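Local atomic coordinates of uncharacterized protein (Enterococcus faecalis, PDB entry 3PM7), a protein that is of unknown function but belongs to the PC4 (p15) transcriptional coactivator family and so possibly binds single-stranded nucleic acid, as relatives do. Residues V13-E18 with G22-L27; D40-A45 with E49-G54. One frame throughout, in Å; residues are numbered along the deposited sequence.

Contact 1. Residues V13-E18 with G22-L27; sequences VAVLSE and GWRKEL
Val13-Glu18 and Gly22-Leu27 run antiparallel in a beta hairpin, their strand axes 4.6 Å apart at an angle of 169°. Two classic bulges interrupt the ladder. At the first, Val13 and Ala14 both face Leu27, whose carbonyl oxygen accepts from both amides (Val13 N to Leu27 O 2.9 Å), and Leu27 N returns a bond to Ala14 O. At the second, Leu16 and Ser17 both face Lys25: Leu16 N gives a short bond of 2.7 Å to Lys25 O, but the return bond, from Lys25 N to Ser17 O, is long and loose (3.3 Å), coming from above the carbonyl plane.

Leu27 lays CD2 alongside Val13 CG1 (3.8 Å) and CB against the small Ala14 CB; Met72 of the second subunit packs on Val13 and Leu27. On the face of Val15 and Arg24, the Arg24 chain bends at chi2 (140°) and chi3 (109°), bringing one guanidinium face under Val15 CG2, 3.3 Å from Arg24 NH2. Arg24 NH1 makes a weakly hydrogen-bonded salt bridge to Glu26 OE2; the other oxygen, Glu26 OE1, accepts from Asn28 ND2. Ser17 OG hydrogen-bonds Glu61 OE2, and Lys25 NZ forms a salt bridge to Glu61 OE1 and a hydrogen bond to Thr56 O, all of the second subunit. One face thus pairs Arg24 with Glu26 within strand 24-30, while that of Ala14, Ser17, Lys25 and Leu27 turns apolar groups, a hydroxyl and a lysine to the second subunit.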
loop_
_atom_site.group_PDB
_atom_site.type_symbol
_atom_site.label_atom_id
_atom_site.label_comp_id
_atom_site.label_asym_id
_atom_site.label_seq_id
_atom_site.Cartn_x
_atom_site.Cartn_y
_atom_site.Cartn_z
ATOM N N VAL A 13 0.737 12.444 -1.043
ATOM C CA VAL A 13 1.489 12.098 -2.233
ATOM C C VAL A 13 0.620 11.651 -3.437
ATOM O O VAL A 13 0.946 11.953 -4.581
ATOM C CB VAL A 13 2.502 10.985 -1.920
ATOM C CG1 VAL A 13 3.296 10.684 -3.162
ATOM C CG2 VAL A 13 3.439 11.432 -0.810
ATOM N N ALA A 14 -0.455 10.912 -3.183
ATOM C CA ALA A 14 -1.308 10.414 -4.263
ATOM C C ALA A 14 -2.694 10.048 -3.757
ATOM O O ALA A 14 -2.843 9.532 -2.644
ATOM C CB ALA A 14 -0.665 9.198 -4.939
ATOM N N VAL A 15 -3.704 10.313 -4.586
ATOM C CA VAL A 15 -5.057 9.840 -4.332
ATOM C C VAL A 15 -5.317 8.770 -5.377
ATOM O O VAL A 15 -5.340 9.072 -6.572
ATOM C CB VAL A 15 -6.107 10.966 -4.493
ATOM C CG1 VAL A 15 -7.522 10.411 -4.352
ATOM C CG2 VAL A 15 -5.860 12.081 -3.481
ATOM N N LEU A 16 -5.496 7.530 -4.925
ATOM C CA LEU A 16 -5.610 6.366 -5.819
ATOM C C LEU A 16 -7.045 6.089 -6.265
ATOM O O LEU A 16 -7.272 5.533 -7.340
ATOM C CB LEU A 16 -5.044 5.107 -5.132
ATOM C CG LEU A 16 -3.627 5.214 -4.561
ATOM C CD1 LEU A 16 -3.123 3.837 -4.108
ATOM C CD2 LEU A 16 -2.691 5.811 -5.616
ATOM N N SER A 17 -8.016 6.435 -5.425
ATOM C CA SER A 17 -9.410 6.192 -5.766
ATOM C C SER A 17 -10.296 6.997 -4.842
ATOM O O SER A 17 -9.823 7.566 -3.856
ATOM C CB SER A 17 -9.749 4.698 -5.639
ATOM O OG SER A 17 -9.834 4.297 -4.273
ATOM N N GLU A 18 -11.583 7.064 -5.162
ATOM C CA GLU A 18 -12.530 7.697 -4.254
ATOM C C GLU A 18 -13.864 6.983 -4.381
ATOM O O GLU A 18 -14.284 6.664 -5.482
ATOM C CB GLU A 18 -12.681 9.180 -4.600
ATOM C CG GLU A 18 -13.701 9.910 -3.739
ATOM C CD GLU A 18 -13.786 11.399 -4.062
ATOM O OE1 GLU A 18 -13.697 11.761 -5.248
ATOM O OE2 GLU A 18 -13.951 12.202 -3.125
ATOM N N GLY A 22 -17.096 9.439 -0.520
ATOM C CA GLY A 22 -16.015 10.412 -0.427
ATOM C C GLY A 22 -14.752 9.898 0.237
ATOM O O GLY A 22 -13.790 10.640 0.387
ATOM N N TRP A 23 -14.726 8.634 0.630
ATOM C CA TRP A 23 -13.496 8.093 1.200
ATOM C C TRP A 23 -12.516 7.885 0.060
ATOM O O TRP A 23 -12.920 7.566 -1.057
ATOM C CB TRP A 23 -13.755 6.763 1.912
ATOM C CG TRP A 23 -14.396 6.900 3.272
ATOM C CD1 TRP A 23 -15.611 7.449 3.554
ATOM C CD2 TRP A 23 -13.860 6.450 4.523
ATOM N NE1 TRP A 23 -15.860 7.384 4.901
ATOM C CE2 TRP A 23 -14.803 6.771 5.519
ATOM C CE3 TRP A 23 -12.668 5.818 4.899
ATOM C CZ2 TRP A 23 -14.590 6.482 6.876
ATOM C CZ3 TRP A 23 -12.458 5.530 6.248
ATOM C CH2 TRP A 23 -13.416 5.862 7.215
ATOM N N ARG A 24 -11.226 8.055 0.333
ATOM C CA ARG A 24 -10.208 7.904 -0.704
ATOM C C ARG A 24 -9.114 6.952 -0.250
ATOM O O ARG A 24 -8.702 6.990 0.907
ATOM C CB ARG A 24 -9.552 9.261 -0.998
ATOM C CG ARG A 24 -10.488 10.343 -1.536
ATOM C CD ARG A 24 -10.130 11.674 -0.885
ATOM N NE ARG A 24 -9.501 12.615 -1.801
ATOM C CZ ARG A 24 -8.509 13.442 -1.467
ATOM N NH1 ARG A 24 -8.001 13.435 -0.237
ATOM N NH2 ARG A 24 -8.015 14.272 -2.374
ATOM N N LYS A 25 -8.601 6.141 -1.166
ATOM C CA LYS A 25 -7.396 5.369 -0.884
ATOM C C LYS A 25 -6.212 6.236 -1.255
ATOM O O LYS A 25 -6.155 6.763 -2.374
ATOM C CB LYS A 25 -7.380 4.049 -1.669
ATOM C CG LYS A 25 -6.386 3.047 -1.082
ATOM C CD LYS A 25 -6.535 1.630 -1.669
ATOM C CE LYS A 25 -7.782 0.899 -1.172
ATOM N NZ LYS A 25 -8.081 -0.298 -2.066
ATOM N N GLU A 26 -5.282 6.428 -0.318
ATOM C CA GLU A 26 -4.267 7.471 -0.483
ATOM C C GLU A 26 -2.870 6.968 -0.204
ATOM O O GLU A 26 -2.680 6.181 0.693
ATOM C CB GLU A 26 -4.540 8.631 0.495
ATOM C CG GLU A 26 -5.739 9.517 0.165
ATOM C CD GLU A 26 -5.997 10.581 1.232
ATOM O OE1 GLU A 26 -5.062 10.928 2.011
ATOM O OE2 GLU A 26 -7.148 11.076 1.292
ATOM N N LEU A 27 -1.886 7.443 -0.956
ATOM C CA LEU A 27 -0.503 7.307 -0.528
ATOM C C LEU A 27 -0.110 8.621 0.130
ATOM O O LEU A 27 -0.094 9.669 -0.532
ATOM C CB LEU A 27 0.420 7.064 -1.721
ATOM C CG LEU A 27 1.893 6.926 -1.312
ATOM C CD1 LEU A 27 2.074 5.585 -0.578
ATOM C CD2 LEU A 27 2.805 6.980 -2.531
#

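Contact 2. Residues D40-A45 with E49-G54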
loop_
_atom_site.group_PDB
_atom_site.type_symbol
_atom_site.label_atom_id
_atom_site.label_comp_id
_atom_site.label_asym_id
_atom_site.label_seq_id
_atom_site.Cartn_x
_atom_site.Cartn_y
_atom_site.Cartn_z
ATOM N N ASP A 40 2.482 5.579 3.688
ATOM C CA ASP A 40 1.310 4.964 4.284
ATOM C C ASP A 40 0.240 4.889 3.195
ATOM O O ASP A 40 -0.062 5.890 2.528
ATOM C CB ASP A 40 0.821 5.808 5.478
ATOM C CG ASP A 40 -0.328 5.152 6.239
ATOM O OD1 ASP A 40 -1.499 5.551 6.068
ATOM O OD2 ASP A 40 -0.065 4.229 7.016
ATOM N N LEU A 41 -0.316 3.701 3.004
ATOM C CA LEU A 41 -1.282 3.462 1.925
ATOM C C LEU A 41 -2.561 2.969 2.577
ATOM O O LEU A 41 -2.577 1.910 3.185
ATOM C CB LEU A 41 -0.741 2.386 0.987
ATOM C CG LEU A 41 -1.409 2.205 -0.373
ATOM C CD1 LEU A 41 -1.327 3.489 -1.151
ATOM C CD2 LEU A 41 -0.736 1.074 -1.143
ATOM N N ARG A 42 -3.633 3.742 2.478
ATOM C CA ARG A 42 -4.756 3.510 3.363
ATOM C C ARG A 42 -5.984 4.281 2.895
ATOM O O ARG A 42 -5.864 5.275 2.185
ATOM C CB ARG A 42 -4.304 3.985 4.757
ATOM C CG ARG A 42 -5.342 4.127 5.837
ATOM C CD ARG A 42 -4.677 4.708 7.114
ATOM N NE ARG A 42 -3.356 4.120 7.336
ATOM C CZ ARG A 42 -3.129 2.969 7.973
ATOM N NH1 ARG A 42 -4.143 2.265 8.478
ATOM N NH2 ARG A 42 -1.879 2.520 8.114
ATOM N N GLU A 43 -7.163 3.842 3.317
ATOM C CA GLU A 43 -8.410 4.547 3.024
ATOM C C GLU A 43 -8.651 5.646 4.078
ATOM O O GLU A 43 -8.455 5.416 5.267
ATOM C CB GLU A 43 -9.576 3.553 3.021
ATOM C CG GLU A 43 -10.826 4.029 2.251
ATOM C CD GLU A 43 -10.697 3.880 0.745
ATOM O OE1 GLU A 43 -9.864 3.069 0.293
ATOM O OE2 GLU A 43 -11.424 4.579 0.007
ATOM N N TRP A 44 -9.066 6.835 3.631
ATOM C CA TRP A 44 -9.305 7.968 4.524
ATOM C C TRP A 44 -10.658 8.609 4.251
ATOM O O TRP A 44 -11.034 8.797 3.084
ATOM C CB TRP A 44 -8.251 9.037 4.284
ATOM C CG TRP A 44 -6.899 8.694 4.788
ATOM C CD1 TRP A 44 -5.895 8.075 4.096
ATOM C CD2 TRP A 44 -6.385 8.960 6.107
ATOM N NE1 TRP A 44 -4.777 7.945 4.906
ATOM C CE2 TRP A 44 -5.065 8.473 6.145
ATOM C CE3 TRP A 44 -6.918 9.562 7.249
ATOM C CZ2 TRP A 44 -4.273 8.568 7.277
ATOM C CZ3 TRP A 44 -6.115 9.660 8.391
ATOM C CH2 TRP A 44 -4.811 9.171 8.388
ATOM N N ALA A 45 -11.366 8.982 5.312
ATOM C CA ALA A 45 -12.624 9.710 5.173
ATOM C C ALA A 45 -12.381 11.043 4.472
ATOM O O ALA A 45 -11.238 11.494 4.388
ATOM C CB ALA A 45 -13.277 9.918 6.544
ATOM N N GLU A 49 -10.932 12.821 8.545
ATOM C CA GLU A 49 -11.460 12.873 9.906
ATOM C C GLU A 49 -11.327 11.511 10.583
ATOM O O GLU A 49 -11.496 11.382 11.788
ATOM C CB GLU A 49 -12.933 13.301 9.890
ATOM C CG GLU A 49 -13.863 12.266 9.269
ATOM C CD GLU A 49 -15.250 12.818 8.965
ATOM O OE1 GLU A 49 -15.921 12.285 8.046
ATOM O OE2 GLU A 49 -15.670 13.783 9.647
ATOM N N LYS A 50 -11.034 10.491 9.788
ATOM C CA LYS A 50 -11.007 9.125 10.274
ATOM C C LYS A 50 -10.293 8.276 9.249
ATOM O O LYS A 50 -10.396 8.533 8.038
ATOM C CB LYS A 50 -12.435 8.626 10.487
ATOM C CG LYS A 50 -12.554 7.196 10.969
ATOM C CD LYS A 50 -13.999 6.858 11.310
ATOM C CE LYS A 50 -14.151 5.400 11.711
ATOM N NZ LYS A 50 -13.540 4.484 10.702
HETATM N N MSE A 51 -9.574 7.261 9.725
HETATM C CA MSE A 51 -8.805 6.398 8.836
HETATM C C MSE A 51 -9.401 4.996 8.768
HETATM O O MSE A 51 -10.111 4.559 9.660
HETATM C CB MSE A 51 -7.338 6.333 9.280
HETATM C CG MSE A 51 -7.064 5.330 10.385
HETATM SE SE MSE A 51 -5.158 5.090 10.837
HETATM C CE MSE A 51 -4.915 6.646 11.977
ATOM N N GLY A 52 -9.119 4.300 7.683
ATOM C CA GLY A 52 -9.578 2.934 7.544
ATOM C C GLY A 52 -8.361 2.048 7.497
ATOM O O GLY A 52 -7.271 2.461 7.898
ATOM N N LYS A 53 -8.546 0.844 6.974
ATOM C CA LYS A 53 -7.507 -0.171 6.940
ATOM C C LYS A 53 -6.470 0.137 5.880
ATOM O O LYS A 53 -6.788 0.647 4.804
ATOM C CB LYS A 53 -8.126 -1.547 6.661
ATOM C CG LYS A 53 -8.921 -1.620 5.366
ATOM C CD LYS A 53 -9.366 -3.050 5.054
ATOM C CE LYS A 53 -10.357 -3.573 6.092
ATOM N NZ LYS A 53 -11.684 -2.893 6.016
ATOM N N GLY A 54 -5.214 -0.164 6.188
ATOM C CA GLY A 54 -4.165 0.061 5.215
ATOM C C GLY A 54 -2.858 -0.491 5.713
ATOM O O GLY A 54 -2.846 -1.357 6.567
#
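Arg42, Trp44 and Ala45 meet the returning chain Glu49-Gly54 in a bulged antiparallel pairing beside the end of strand 38-44, an inner strand of the four-stranded sheet; the short strand 51-52 pairs there before the chain turns a corner at Lys53 into strand 54-57, outermost on that side within the chain. Arg42 with Gly54 and Trp44 with Met51 are non-hydrogen-bonded pairs, and the register shifts by one between them, the mark of a beta bulge. Gly52 N donates to Glu43 O at 2.7 Å, and Ala45 N to Lys50 O at 2.9 Å in an almost straight bond (174°). Gly54 suits its place: its CA makes a CA-H...O contact of 3.2 Å with Leu41 O, and a side chain would collide with that oxygen and with Arg42 CB.

Met51, a selenomethionine, sets CB over one face of the Trp44 six-membered ring, a CH-pi contact 3.8 Å from the centroid; Arg42 CD covers the same face. Met51 SE lies obliquely to the ring, a Met-aromatic contact. Phe5 and His48 stack edge-to-face with Trp44.

Arg42 turns at chi3 (-40°), leaving its guanidinium between Asp40 and the returning chain, with Gly54 CA over one face. In a salt bridge, NE and NH2 grip Asp40 side-on, Arg42 NE 2.7 Å from Asp40 OD1; Asp40 OD2 also binds Thr56 OG1. Arg42 NH1 donates near the guanidinium plane to Gly52 O at 3.2 Å.

In the fold
From the N terminus, helix 3-8 leads into strand 9-18, and contact 1 closes the first loop, the short loop between 13-18 and 22-27. The chain then continues along strand 24-30 and returns as strand 38-44, so contact 2 opens after contact 1 has ended; the two lie in series, neither nesting nor crossing. Contact 2 closes the second short loop, between 40-45 and 49-54. Strands 24-30 and 38-44 are neighbours, and Arg24 O to Trp44 N and Glu26 N to Arg42 O, each 2.8 Å, probably bond the two contacts into one sheet. Both also touch the second subunit, contact 2 through Leu41 packing on its counterpart.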